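Local coordinates for immunogenic protein MPT63/MPB63 (Mycobacterium tuberculosis, PDB 1LMI) that is a secreted, immunoprotective antigen with a beta-sandwich fold, whose molecular function is not established, at residues P63-S66 against Q67-A70; T94-Q97 against G98-S101. All blocks are in the same frame, centred on the assembly; numbering follows the deposited sequence.

Contact 1 (P63-S66 against Q67-A70); sequences PAVS and QFNA
CG of Gln-67 lies beside its own backbone N and opposite the carbonyl carbon (chi1 -66°); this torsion points the side chain back along the turn, and the extended chain beyond CG lays the amide over Ala-64, three residues earlier. The methyl CB of Ala-64 sits squarely over the flat face of that amide, 3.6 Å from CD of Gln-67, with OE1 and NE2 almost equally far from it. Beneath this, the backbone N of Gln-67 donates to Ala-64 O over 3.0 Å, and CB of Gln-67 lies 3.2 Å from Ala-64 O as well. One residue on, Phe-68 N donates to Val-65 O over 3.2 Å. Both bonds are fairly straight at hydrogen (162° and 166°), but each donor stands above the carbonyl plane and not on a lone pair. The ring of Phe-68 brings CD2 within 3.5 Å of Val-65 O, while Val-65 CG1 makes a looser apolar contact with CD2 of Phe-68 at 4.3 Å. Ala-64 is also the centre of an inverse gamma turn that overlaps the start of the 3-10 turn, with a weak bond from Val-65 N to Pro-63 O. Phe-68 also packs edge-to-face with Trp-26, and Ser-66 O accepts a hydrogen bond from Arg-79. The turn is thus two-sided: two successive i to i+3 backbone bonds fix its curvature, the partly exposed Gln-67 amide rests on a methyl group, and buried Val-65 and Phe-68 both pack on Ile-105 of strand 100-109, just where strand 68-71 begins.

Contact 2 (T94-Q97 against G98-S101); sequences TIPQ and GEQS
A type II beta turn from Pro-96 to Glu-99 makes this local surface contact, at the entry to strand 100-109, an outermost strand of the four-stranded antiparallel sheet. Its closing bond runs from Glu-99 N to Pro-96 O, 3.1 Å long and 158° at hydrogen, with the donor tilted out of the carbonyl plane. Gly-98 takes the third position with a positive phi of 94°, where a CB would jam against the carbonyl of Gln-97. The carboxylate of Glu-99 lies with its face over the proline ring: CD of Glu-99 is 3.4 Å from CG of Pro-96, and both carboxylate oxygens are about equally near that carbon. Ile-95 provides the buried portion. Its CG1 lies between the backbone N and the carbonyl carbon (chi1 55°), which carries CD1 to 3.6 Å from Glu-99 O, whereas CG2 of Ile-95 meets CB of Ser-101 at 4.0 Å. The amide oxygen OE1 of Gln-97 accepts a hydrogen bond from Gly-59 N, tying the turn to the loop after strand 46-56. Backbone hydrogen bonds pair Gly-98 and Glu-99 with Ala-56, and Ser-101 with Val-54, seating the start of strand 100-109 beside strand 46-56, while Ile-95 packs on Ala-56.

Overall arrangement
Contact 1 comes first along the chain and closes before contact 2 opens; their centres lie about 17 Å apart and their nearest atoms about 5 Å apart, without touching. Each is a turn that delivers the chain into a strand, but into different sheets: 63-70 starts strand 68-71 of the five-stranded mixed sheet, near the centre of the molecule, whereas 94-101 starts strand 100-109 of the four-stranded antiparallel sheet, at the periphery. Strand 100-109 links the two sites, since farther along it Ile-105 meets Val-65 and Phe-68 of contact 1. One turn therefore borders the interior of the beta-sandwich and the other its surface.

Contact 1 (P63-S66 against Q67-A70)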
ATOM      1  N   PRO A  63      -4.457  -1.955  -9.600  1.00 15.53           N
ATOM      2  CA  PRO A  63      -3.888  -1.318  -8.404  1.00 15.97           C
ATOM      3  C   PRO A  63      -2.377  -1.112  -8.567  1.00 14.79           C
ATOM      4  O   PRO A  63      -1.666  -1.983  -9.063  1.00 15.51           O
ATOM      5  CB  PRO A  63      -4.223  -2.290  -7.285  1.00 17.51           C
ATOM      6  CG  PRO A  63      -4.430  -3.607  -7.949  1.00 22.26           C
ATOM      7  CD  PRO A  63      -4.954  -3.323  -9.330  1.00 21.44           C
ATOM      8  N   ALA A  64      -1.935   0.065  -8.146  1.00 16.19           N
ATOM      9  CA  ALA A  64      -0.528   0.424  -8.368  1.00 15.55           C
ATOM     10  C   ALA A  64       0.260   0.032  -7.133  1.00 16.38           C
ATOM     11  O   ALA A  64       0.711   0.880  -6.357  1.00 14.41           O
ATOM     12  CB  ALA A  64      -0.448   1.914  -8.621  1.00 17.77           C
ATOM     13  N   VAL A  65       0.362  -1.286  -6.947  1.00 15.56           N
ATOM     14  CA  VAL A  65       0.893  -1.788  -5.678  1.00 11.43           C
ATOM     15  C   VAL A  65       2.319  -1.359  -5.419  1.00 11.86           C
ATOM     16  O   VAL A  65       2.711  -1.168  -4.261  1.00 11.31           O
ATOM     17  CB  VAL A  65       0.803  -3.336  -5.665  1.00 13.07           C
ATOM     18  CG1 VAL A  65       1.349  -3.912  -4.374  1.00 19.43           C
ATOM     19  CG2 VAL A  65      -0.632  -3.794  -5.914  1.00 15.12           C
ATOM     20  N   SER A  66       3.140  -1.164  -6.458  1.00 11.88           N
ATOM     21  CA  SER A  66       4.495  -0.705  -6.311  1.00 11.20           C
ATOM     22  C   SER A  66       4.589   0.702  -5.724  1.00 11.21           C
ATOM     23  O   SER A  66       5.683   1.122  -5.326  1.00 12.82           O
ATOM     24  CB  SER A  66       5.234  -0.744  -7.654  1.00 16.21           C
ATOM     25  OG  SER A  66       4.544   0.021  -8.634  1.00 19.90           O
ATOM     26  N   GLN A  67       3.503   1.456  -5.594  1.00  9.61           N
ATOM     27  CA  GLN A  67       3.474   2.794  -5.017  1.00  9.07           C
ATOM     28  C   GLN A  67       3.493   2.776  -3.494  1.00  8.70           C
ATOM     29  O   GLN A  67       3.664   3.843  -2.904  1.00 10.19           O
ATOM     30  CB  GLN A  67       2.236   3.592  -5.497  1.00  9.45           C
ATOM     31  CG  GLN A  67       2.246   3.903  -6.987  1.00 13.35           C
ATOM     32  CD  GLN A  67       1.120   4.851  -7.359  1.00 17.21           C
ATOM     33  OE1 GLN A  67       0.218   5.114  -6.575  1.00 21.97           O
ATOM     34  NE2 GLN A  67       1.216   5.384  -8.579  1.00 16.75           N
ATOM     35  N   PHE A  68       3.337   1.595  -2.876  1.00  9.56           N
ATOM     36  CA  PHE A  68       3.272   1.541  -1.414  1.00  8.81           C
ATOM     37  C   PHE A  68       4.639   1.620  -0.746  1.00 10.74           C
ATOM     38  O   PHE A  68       5.708   1.226  -1.266  1.00 10.35           O
ATOM     39  CB  PHE A  68       2.615   0.252  -0.930  1.00 10.84           C
ATOM     40  CG  PHE A  68       1.100   0.226  -0.942  1.00 10.37           C
ATOM     41  CD1 PHE A  68       0.402   1.122  -0.169  1.00 10.10           C
ATOM     42  CD2 PHE A  68       0.423  -0.703  -1.693  1.00 13.37           C
ATOM     43  CE1 PHE A  68      -0.983   1.091  -0.168  1.00 13.79           C
ATOM     44  CE2 PHE A  68      -0.958  -0.737  -1.706  1.00 12.52           C
ATOM     45  CZ  PHE A  68      -1.656   0.168  -0.942  1.00 13.84           C
ATOM     46  N   ASN A  69       4.611   2.154   0.482  1.00  8.10           N
ATOM     47  CA  ASN A  69       5.759   2.388   1.324  1.00 11.02           C
ATOM     48  C   ASN A  69       5.311   2.358   2.797  1.00 11.85           C
ATOM     49  O   ASN A  69       4.158   2.745   3.079  1.00 10.07           O
ATOM     50  CB  ASN A  69       6.424   3.750   1.089  1.00 11.51           C
ATOM     51  CG  ASN A  69       6.847   4.002  -0.348  1.00 11.39           C
ATOM     52  OD1 ASN A  69       7.986   3.643  -0.663  1.00 11.54           O
ATOM     53  ND2 ASN A  69       5.946   4.535  -1.176  1.00  9.79           N
ATOM     54  N   ALA A  70       6.213   1.902   3.655  1.00 10.08           N
ATOM     55  CA  ALA A  70       6.029   1.963   5.104  1.00  8.02           C
ATOM     56  C   ALA A  70       6.983   2.999   5.654  1.00 12.53           C
ATOM     57  O   ALA A  70       8.138   3.072   5.231  1.00 13.71           O
ATOM     58  CB  ALA A  70       6.186   0.589   5.716  1.00  9.35           C
TER

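Contact 2 (T94-Q97 against G98-S101)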
ATOM      1  N   THR A  94      -6.347  -6.380 -12.899  1.00 17.01           N
ATOM      2  CA  THR A  94      -7.334  -5.325 -13.095  1.00 14.05           C
ATOM      3  C   THR A  94      -8.694  -5.776 -12.587  1.00 13.35           C
ATOM      4  O   THR A  94      -9.139  -6.898 -12.825  1.00 16.44           O
ATOM      5  CB  THR A  94      -7.462  -4.978 -14.595  1.00 15.10           C
ATOM      6  OG1 THR A  94      -6.191  -4.493 -15.046  1.00 22.40           O
ATOM      7  CG2 THR A  94      -8.433  -3.855 -14.878  1.00 18.54           C
ATOM      8  N   ILE A  95      -9.362  -4.872 -11.872  1.00 14.82           N
ATOM      9  CA  ILE A  95     -10.694  -5.250 -11.356  1.00 15.56           C
ATOM     10  C   ILE A  95     -11.739  -4.295 -11.902  1.00 15.04           C
ATOM     11  O   ILE A  95     -11.547  -3.083 -11.970  1.00 14.55           O
ATOM     12  CB  ILE A  95     -10.727  -5.188  -9.832  1.00 20.17           C
ATOM     13  CG1 ILE A  95     -10.298  -3.828  -9.315  1.00 19.92           C
ATOM     14  CG2 ILE A  95      -9.880  -6.320  -9.256  1.00 23.68           C
ATOM     15  CD1 ILE A  95     -10.748  -3.553  -7.882  1.00 27.44           C
ATOM     16  N   PRO A  96     -12.901  -4.814 -12.287  1.00 13.31           N
ATOM     17  CA  PRO A  96     -13.959  -3.971 -12.813  1.00 12.59           C
ATOM     18  C   PRO A  96     -14.612  -3.112 -11.731  1.00 14.19           C
ATOM     19  O   PRO A  96     -14.529  -3.418 -10.522  1.00 13.01           O
ATOM     20  CB  PRO A  96     -15.005  -4.979 -13.321  1.00 17.13           C
ATOM     21  CG  PRO A  96     -14.724  -6.237 -12.575  1.00 20.86           C
ATOM     22  CD  PRO A  96     -13.259  -6.235 -12.201  1.00 20.18           C
ATOM     23  N   GLN A  97     -15.270  -2.049 -12.180  1.00 12.60           N
ATOM     24  CA  GLN A  97     -15.992  -1.162 -11.292  1.00 10.88           C
ATOM     25  C   GLN A  97     -16.942  -1.944 -10.380  1.00 12.33           C
ATOM     26  O   GLN A  97     -17.651  -2.836 -10.862  1.00 15.44           O
ATOM     27  CB  GLN A  97     -16.828  -0.157 -12.107  1.00 11.95           C
ATOM     28  CG  GLN A  97     -17.511   0.885 -11.236  1.00 11.38           C
ATOM     29  CD  GLN A  97     -18.214   1.948 -12.063  1.00 13.62           C
ATOM     30  OE1 GLN A  97     -17.597   2.506 -12.977  1.00 17.09           O
ATOM     31  NE2 GLN A  97     -19.466   2.205 -11.739  1.00 17.53           N
ATOM     32  N   GLY A  98     -16.939  -1.584  -9.103  1.00 10.67           N
ATOM     33  CA  GLY A  98     -17.850  -2.191  -8.134  1.00 11.43           C
ATOM     34  C   GLY A  98     -17.244  -3.371  -7.393  1.00 11.74           C
ATOM     35  O   GLY A  98     -17.827  -3.808  -6.416  1.00 13.59           O
ATOM     36  N   GLU A  99     -16.101  -3.874  -7.845  1.00 10.36           N
ATOM     37  CA  GLU A  99     -15.407  -4.982  -7.169  1.00  8.71           C
ATOM     38  C   GLU A  99     -14.282  -4.424  -6.315  1.00  8.99           C
ATOM     39  O   GLU A  99     -13.965  -3.222  -6.352  1.00 10.62           O
ATOM     40  CB  GLU A  99     -14.897  -5.971  -8.225  1.00 11.09           C
ATOM     41  CG  GLU A  99     -16.060  -6.574  -9.006  1.00 12.02           C
ATOM     42  CD  GLU A  99     -15.708  -7.856  -9.709  1.00 17.97           C
ATOM     43  OE1 GLU A  99     -14.565  -8.359  -9.623  1.00 19.76           O
ATOM     44  OE2 GLU A  99     -16.650  -8.375 -10.367  1.00 21.92           O
ATOM     45  N   GLN A 100     -13.711  -5.321  -5.531  1.00 10.68           N
ATOM     46  CA  GLN A 100     -12.600  -5.028  -4.635  1.00 12.65           C
ATOM     47  C   GLN A 100     -11.563  -6.130  -4.730  1.00 10.29           C
ATOM     48  O   GLN A 100     -11.887  -7.235  -5.187  1.00 10.87           O
ATOM     49  CB  GLN A 100     -13.079  -4.860  -3.172  1.00 12.18           C
ATOM     50  CG  GLN A 100     -14.209  -3.860  -3.067  1.00  9.41           C
ATOM     51  CD  GLN A 100     -14.418  -3.215  -1.731  1.00 11.30           C
ATOM     52  OE1 GLN A 100     -13.505  -3.210  -0.900  1.00 12.64           O
ATOM     53  NE2 GLN A 100     -15.581  -2.627  -1.508  1.00 10.04           N
ATOM     54  N   SER A 101     -10.352  -5.811  -4.249  1.00  9.07           N
ATOM     55  CA  SER A 101      -9.284  -6.805  -4.255  1.00 10.77           C
ATOM     56  C   SER A 101      -8.461  -6.655  -2.994  1.00 11.66           C
ATOM     57  O   SER A 101      -8.104  -5.508  -2.683  1.00 13.34           O
ATOM     58  CB  SER A 101      -8.474  -6.634  -5.541  1.00 15.00           C
ATOM     59  OG  SER A 101      -7.500  -7.622  -5.729  1.00 19.18           O
TER